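Local coordinates for DUF3224 domain-containing protein (Shewanella oneidensis, PDB 2OOJ), which is of unknown function but belongs to the DUF3224 family of the AOC barrel clan and adopts an antiparallel beta-barrel-like fold, at residues T5-K10 with G72-R77; A62-I67 with G92-H97. All coordinates share one frame; numbering follows the deposited sequence.

Contact 1. Residues T5-K10 with G72-R77; sequences TKVTGK and GKLCGR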
loop_
_atom_site.group_PDB
_atom_site.type_symbol
_atom_site.label_atom_id
_atom_site.label_comp_id
_atom_site.label_asym_id
_atom_site.label_seq_id
_atom_site.Cartn_x
_atom_site.Cartn_y
_atom_site.Cartn_z
ATOM N N THR B 5 -21.748 -6.544 -9.887
ATOM C CA THR B 5 -22.516 -7.068 -8.772
ATOM C C THR B 5 -21.920 -6.444 -7.505
ATOM O O THR B 5 -20.695 -6.405 -7.351
ATOM C CB THR B 5 -22.429 -8.604 -8.711
ATOM O OG1 THR B 5 -23.008 -9.173 -9.898
ATOM C CG2 THR B 5 -23.159 -9.155 -7.484
ATOM N N LYS B 6 -22.774 -5.948 -6.624
ATOM C CA LYS B 6 -22.329 -5.370 -5.348
ATOM C C LYS B 6 -22.971 -6.125 -4.214
ATOM O O LYS B 6 -24.211 -6.191 -4.135
ATOM C CB LYS B 6 -22.694 -3.888 -5.260
ATOM C CG LYS B 6 -22.313 -3.252 -3.900
ATOM C CD LYS B 6 -22.209 -1.733 -4.008
ATOM C CE LYS B 6 -22.509 -1.047 -2.696
ATOM N NZ LYS B 6 -23.964 -0.728 -2.544
ATOM N N VAL B 7 -22.133 -6.735 -3.385
ATOM C CA VAL B 7 -22.547 -7.520 -2.244
ATOM C C VAL B 7 -22.011 -6.857 -0.998
ATOM O O VAL B 7 -20.947 -6.267 -1.029
ATOM C CB VAL B 7 -22.053 -8.984 -2.297
ATOM C CG1 VAL B 7 -22.682 -9.744 -3.487
ATOM C CG2 VAL B 7 -20.531 -9.081 -2.359
ATOM N N THR B 8 -22.766 -6.970 0.079
ATOM C CA THR B 8 -22.450 -6.347 1.371
ATOM C C THR B 8 -22.534 -7.391 2.482
ATOM O O THR B 8 -23.360 -8.323 2.450
ATOM C CB THR B 8 -23.404 -5.191 1.716
ATOM O OG1 THR B 8 -23.355 -4.218 0.670
ATOM C CG2 THR B 8 -22.963 -4.478 3.057
ATOM N N GLY B 9 -21.697 -7.228 3.489
ATOM C CA GLY B 9 -21.625 -8.212 4.566
ATOM C C GLY B 9 -20.663 -7.801 5.657
ATOM O O GLY B 9 -19.973 -6.804 5.511
ATOM N N LYS B 10 -20.643 -8.567 6.743
ATOM C CA LYS B 10 -19.810 -8.266 7.907
ATOM C C LYS B 10 -18.405 -8.817 7.705
ATOM O O LYS B 10 -18.206 -9.772 6.988
ATOM C CB LYS B 10 -20.422 -8.909 9.153
ATOM C CG LYS B 10 -21.835 -8.419 9.408
ATOM C CD LYS B 10 -22.410 -8.911 10.735
ATOM C CE LYS B 10 -23.694 -8.112 11.033
ATOM N NZ LYS B 10 -24.376 -8.514 12.308
ATOM N N GLY B 72 -11.920 -18.532 0.120
ATOM C CA GLY B 72 -13.294 -18.781 0.502
ATOM C C GLY B 72 -14.227 -18.823 -0.664
ATOM O O GLY B 72 -13.863 -19.228 -1.772
ATOM N N LYS B 73 -15.450 -18.372 -0.416
ATOM C CA LYS B 73 -16.502 -18.465 -1.396
ATOM C C LYS B 73 -17.076 -17.079 -1.648
ATOM O O LYS B 73 -17.273 -16.309 -0.714
ATOM C CB LYS B 73 -17.607 -19.407 -0.892
ATOM C CG LYS B 73 -17.268 -20.867 -1.036
ATOM C CD LYS B 73 -18.497 -21.725 -0.728
ATOM C CE LYS B 73 -18.099 -23.184 -0.653
ATOM N NZ LYS B 73 -19.260 -24.051 -0.285
ATOM N N LEU B 74 -17.309 -16.780 -2.912
ATOM C CA LEU B 74 -17.969 -15.555 -3.311
ATOM C C LEU B 74 -19.199 -15.935 -4.103
ATOM O O LEU B 74 -19.100 -16.496 -5.202
ATOM C CB LEU B 74 -17.022 -14.701 -4.166
ATOM C CG LEU B 74 -17.553 -13.349 -4.667
ATOM C CD1 LEU B 74 -17.987 -12.426 -3.480
ATOM C CD2 LEU B 74 -16.439 -12.755 -5.539
ATOM N N CYS B 75 -20.370 -15.581 -3.583
ATOM C CA CYS B 75 -21.643 -16.038 -4.153
ATOM C C CYS B 75 -21.639 -17.521 -4.428
ATOM O O CYS B 75 -22.026 -17.979 -5.521
ATOM C CB CYS B 75 -21.961 -15.279 -5.424
ATOM S SG CYS B 75 -22.199 -13.550 -5.169
ATOM N N GLY B 76 -21.161 -18.274 -3.457
ATOM C CA GLY B 76 -21.188 -19.714 -3.518
ATOM C C GLY B 76 -20.020 -20.372 -4.220
ATOM O O GLY B 76 -19.845 -21.584 -4.097
ATOM N N ARG B 77 -19.193 -19.597 -4.920
ATOM C CA ARG B 77 -18.115 -20.179 -5.692
ATOM C C ARG B 77 -16.803 -20.095 -4.964
ATOM O O ARG B 77 -16.426 -19.029 -4.507
ATOM C CB ARG B 77 -17.989 -19.460 -7.020
ATOM C CG ARG B 77 -19.174 -19.661 -7.921
ATOM C CD ARG B 77 -19.079 -18.735 -9.093
ATOM N NE ARG B 77 -18.096 -19.170 -10.079
ATOM C CZ ARG B 77 -17.554 -18.386 -11.010
ATOM N NH1 ARG B 77 -17.866 -17.096 -11.082
ATOM N NH2 ARG B 77 -16.676 -18.900 -11.868
#
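Leu-74, which reaches Val-7 with a methyl group, is anchored by its backbone: Leu-74 N donates to Arg-77 O at 2.9 Å. A second bond, from Arg-77 N to Leu-74 O at 3.1 Å, completes the pair. This hydrogen-bonded pair closes a type I' turn with Cys-75 and Gly-76 at its corners, the classic two-residue beta hairpin, here joining strands 73-74 and 77-90 of the curled antiparallel sheet. No hydrogen bond joins residues 72-77 to residues 5-10, so apolar contact between side chains carries the meeting. Val-7 forks toward it. Its CG2 meets Leu-74 CD1 at 4.3 Å, while its other methyl, CG1, lies 4.2 Å from Cys-75 SG. The thiol is aimed there by the torsion at Cys-75, which sets SG anti to the carbonyl carbon (chi1 -63°) on a CB that already faces the strand. Both distances describe loose van der Waals touching. Glu-42 touches both Val-7 and Cys-75, and Leu-109 touches Leu-74, so loop residues border the contact. Val-7 is also tied by its backbone to Phe-129 of strand 124-133, and Arg-77 makes a cation-pi contact with Phe-133 of that same strand.

Contact 2. Residues A62-I67 with G92-H97; sequences AGYVAI and GQNRLH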
loop_
_atom_site.group_PDB
_atom_site.type_symbol
_atom_site.label_atom_id
_atom_site.label_comp_id
_atom_site.label_asym_id
_atom_site.label_seq_id
_atom_site.Cartn_x
_atom_site.Cartn_y
_atom_site.Cartn_z
ATOM N N ALA B 62 -2.802 10.121 8.651
ATOM C CA ALA B 62 -2.036 8.903 8.680
ATOM C C ALA B 62 -2.142 8.246 7.284
ATOM O O ALA B 62 -2.936 8.671 6.449
ATOM C CB ALA B 62 -2.582 7.971 9.725
ATOM N N GLY B 63 -1.350 7.214 7.076
ATOM C CA GLY B 63 -1.481 6.396 5.847
ATOM C C GLY B 63 -1.313 4.958 6.208
ATOM O O GLY B 63 -0.697 4.661 7.232
ATOM N N TYR B 64 -1.926 4.056 5.427
ATOM C CA TYR B 64 -1.605 2.658 5.553
ATOM C C TYR B 64 -1.715 1.978 4.168
ATOM O O TYR B 64 -2.360 2.498 3.249
ATOM C CB TYR B 64 -2.520 2.005 6.572
ATOM C CG TYR B 64 -3.833 1.490 6.046
ATOM C CD1 TYR B 64 -4.955 2.291 5.960
ATOM C CD2 TYR B 64 -3.944 0.168 5.655
ATOM C CE1 TYR B 64 -6.175 1.762 5.456
ATOM C CE2 TYR B 64 -5.110 -0.353 5.165
ATOM C CZ TYR B 64 -6.227 0.438 5.068
ATOM O OH TYR B 64 -7.396 -0.157 4.569
ATOM N N VAL B 65 -1.045 0.856 4.061
ATOM C CA VAL B 65 -1.111 -0.053 2.892
ATOM C C VAL B 65 -1.179 -1.476 3.463
ATOM O O VAL B 65 -0.842 -1.678 4.632
ATOM C CB VAL B 65 0.080 0.118 1.955
ATOM C CG1 VAL B 65 0.179 1.519 1.448
ATOM C CG2 VAL B 65 1.427 -0.308 2.568
ATOM N N ALA B 66 -1.663 -2.422 2.666
ATOM C CA ALA B 66 -1.789 -3.812 3.078
ATOM C C ALA B 66 -1.962 -4.654 1.825
ATOM O O ALA B 66 -2.443 -4.145 0.832
ATOM C CB ALA B 66 -2.994 -3.970 3.990
ATOM N N ILE B 67 -1.588 -5.931 1.920
ATOM C CA ILE B 67 -1.872 -6.978 0.946
ATOM C C ILE B 67 -2.321 -8.181 1.736
ATOM O O ILE B 67 -1.687 -8.568 2.715
ATOM C CB ILE B 67 -0.614 -7.335 0.105
ATOM C CG1 ILE B 67 -0.318 -6.152 -0.842
ATOM C CG2 ILE B 67 -0.784 -8.607 -0.709
ATOM C CD1 ILE B 67 0.834 -6.385 -1.786
ATOM N N GLY B 92 -9.160 12.927 9.755
ATOM C CA GLY B 92 -9.977 11.844 10.233
ATOM C C GLY B 92 -10.743 11.145 9.142
ATOM O O GLY B 92 -11.425 10.130 9.399
ATOM N N GLN B 93 -10.595 11.635 7.913
ATOM C CA GLN B 93 -11.325 11.045 6.798
ATOM C C GLN B 93 -10.427 10.175 5.973
ATOM O O GLN B 93 -9.580 10.700 5.256
ATOM C CB GLN B 93 -11.906 12.112 5.880
ATOM C CG GLN B 93 -12.459 11.465 4.571
ATOM C CD GLN B 93 -13.501 12.283 3.888
ATOM O OE1 GLN B 93 -14.620 12.399 4.372
ATOM N NE2 GLN B 93 -13.145 12.854 2.740
ATOM N N ASN B 94 -10.616 8.859 6.036
ATOM C CA ASN B 94 -9.779 7.950 5.251
ATOM C C ASN B 94 -10.243 7.875 3.824
ATOM O O ASN B 94 -11.411 7.639 3.574
ATOM C CB ASN B 94 -9.745 6.527 5.839
ATOM C CG ASN B 94 -8.667 5.641 5.161
ATOM O OD1 ASN B 94 -7.780 6.147 4.469
ATOM N ND2 ASN B 94 -8.755 4.324 5.362
ATOM N N ARG B 95 -9.351 8.104 2.878
ATOM C CA ARG B 95 -9.685 7.911 1.487
ATOM C C ARG B 95 -9.014 6.597 1.109
ATOM O O ARG B 95 -7.790 6.542 1.042
ATOM C CB ARG B 95 -9.142 9.048 0.661
ATOM N N LEU B 96 -9.805 5.543 0.883
ATOM C CA LEU B 96 -9.268 4.184 0.740
ATOM C C LEU B 96 -9.455 3.705 -0.675
ATOM O O LEU B 96 -10.554 3.777 -1.196
ATOM C CB LEU B 96 -9.996 3.218 1.659
ATOM C CG LEU B 96 -9.517 1.762 1.573
ATOM C CD1 LEU B 96 -8.042 1.623 1.953
ATOM C CD2 LEU B 96 -10.380 0.834 2.429
ATOM N N HIS B 97 -8.372 3.246 -1.291
ATOM C CA HIS B 97 -8.439 2.446 -2.506
ATOM C C HIS B 97 -8.158 0.972 -2.155
ATOM O O HIS B 97 -7.121 0.654 -1.589
ATOM C CB HIS B 97 -7.423 2.914 -3.530
ATOM C CG HIS B 97 -7.500 2.143 -4.806
ATOM N ND1 HIS B 97 -8.549 2.275 -5.690
ATOM C CD2 HIS B 97 -6.701 1.173 -5.309
ATOM C CE1 HIS B 97 -8.367 1.448 -6.705
ATOM N NE2 HIS B 97 -7.250 0.774 -6.504
#
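Tyr-64 lays its side chain toward Leu-96 and Asn-94 across one face of a curled antiparallel sheet, spanning the strand that lies between them. Strand 77-90 pairs with both 62-71 and 93-107, which makes this a bridge over a middle strand, and no hydrogen bond joins the two outer segments directly. Even at the nearest backbone approach, Tyr-64 CA and Leu-96 CA stand 9.2 Å apart, a span that a long aromatic side chain can cover. The ring is sent there by a torsion that places CG between the backbone N and the carbonyl carbon (chi1 87°), although its CB does not itself point at the other segment. Asn-94 approaches differently: its CB faces Tyr-64, and its amide comes to the edge of the ring, near the ring plane. The two side chains run at about a right angle, with amide and ring planes inclined by 55°. Leu-96, with CG anti to the backbone N (chi1 179°), comes in at a slant at the phenol end, its CD1 lying 3.8 Å from Tyr-64 CZ. Besides this apolar neighbour, the hydroxyl has a hydrogen bond with His-85 ND1 on the intervening strand, which helps hold the phenol end in place. A phenylalanine here would probably leave His-85 ND1 without its mate and open a gap beside Leu-96 CD1, where the hydroxyl had packed. Met-51 packs against Tyr-64 from strand 43-55, while Val-65, pointing away from this contact, meets Val-65 of the second subunit. At the hydroxyl itself, Leu-96 CD1 is 3.2 Å from Tyr-64 OH, a close approach for a methyl, and CD2 follows at 3.8 Å from the same oxygen.

Contacts 1 and 2 illustrate how one continuous sheet can be tied at separate places by a few side chains. Their centres are about 23 Å apart, their nearest atoms about 13 Å, and they lie on opposite sides of the chain's centre without touching. Strand 77-90 connects them: it pairs with 73-74, inside contact 1, and its first residue, Arg-77, belongs to that contact; further along it lies between the two strands bridged in contact 2. The chain also links them directly, for strand 62-71 runs on into 73-74 through a corner at Gly-72. The second subunit reaches the segments of contact 2 but not those of contact 1. With no ligand or active site established, neither contact can be assigned a catalytic role.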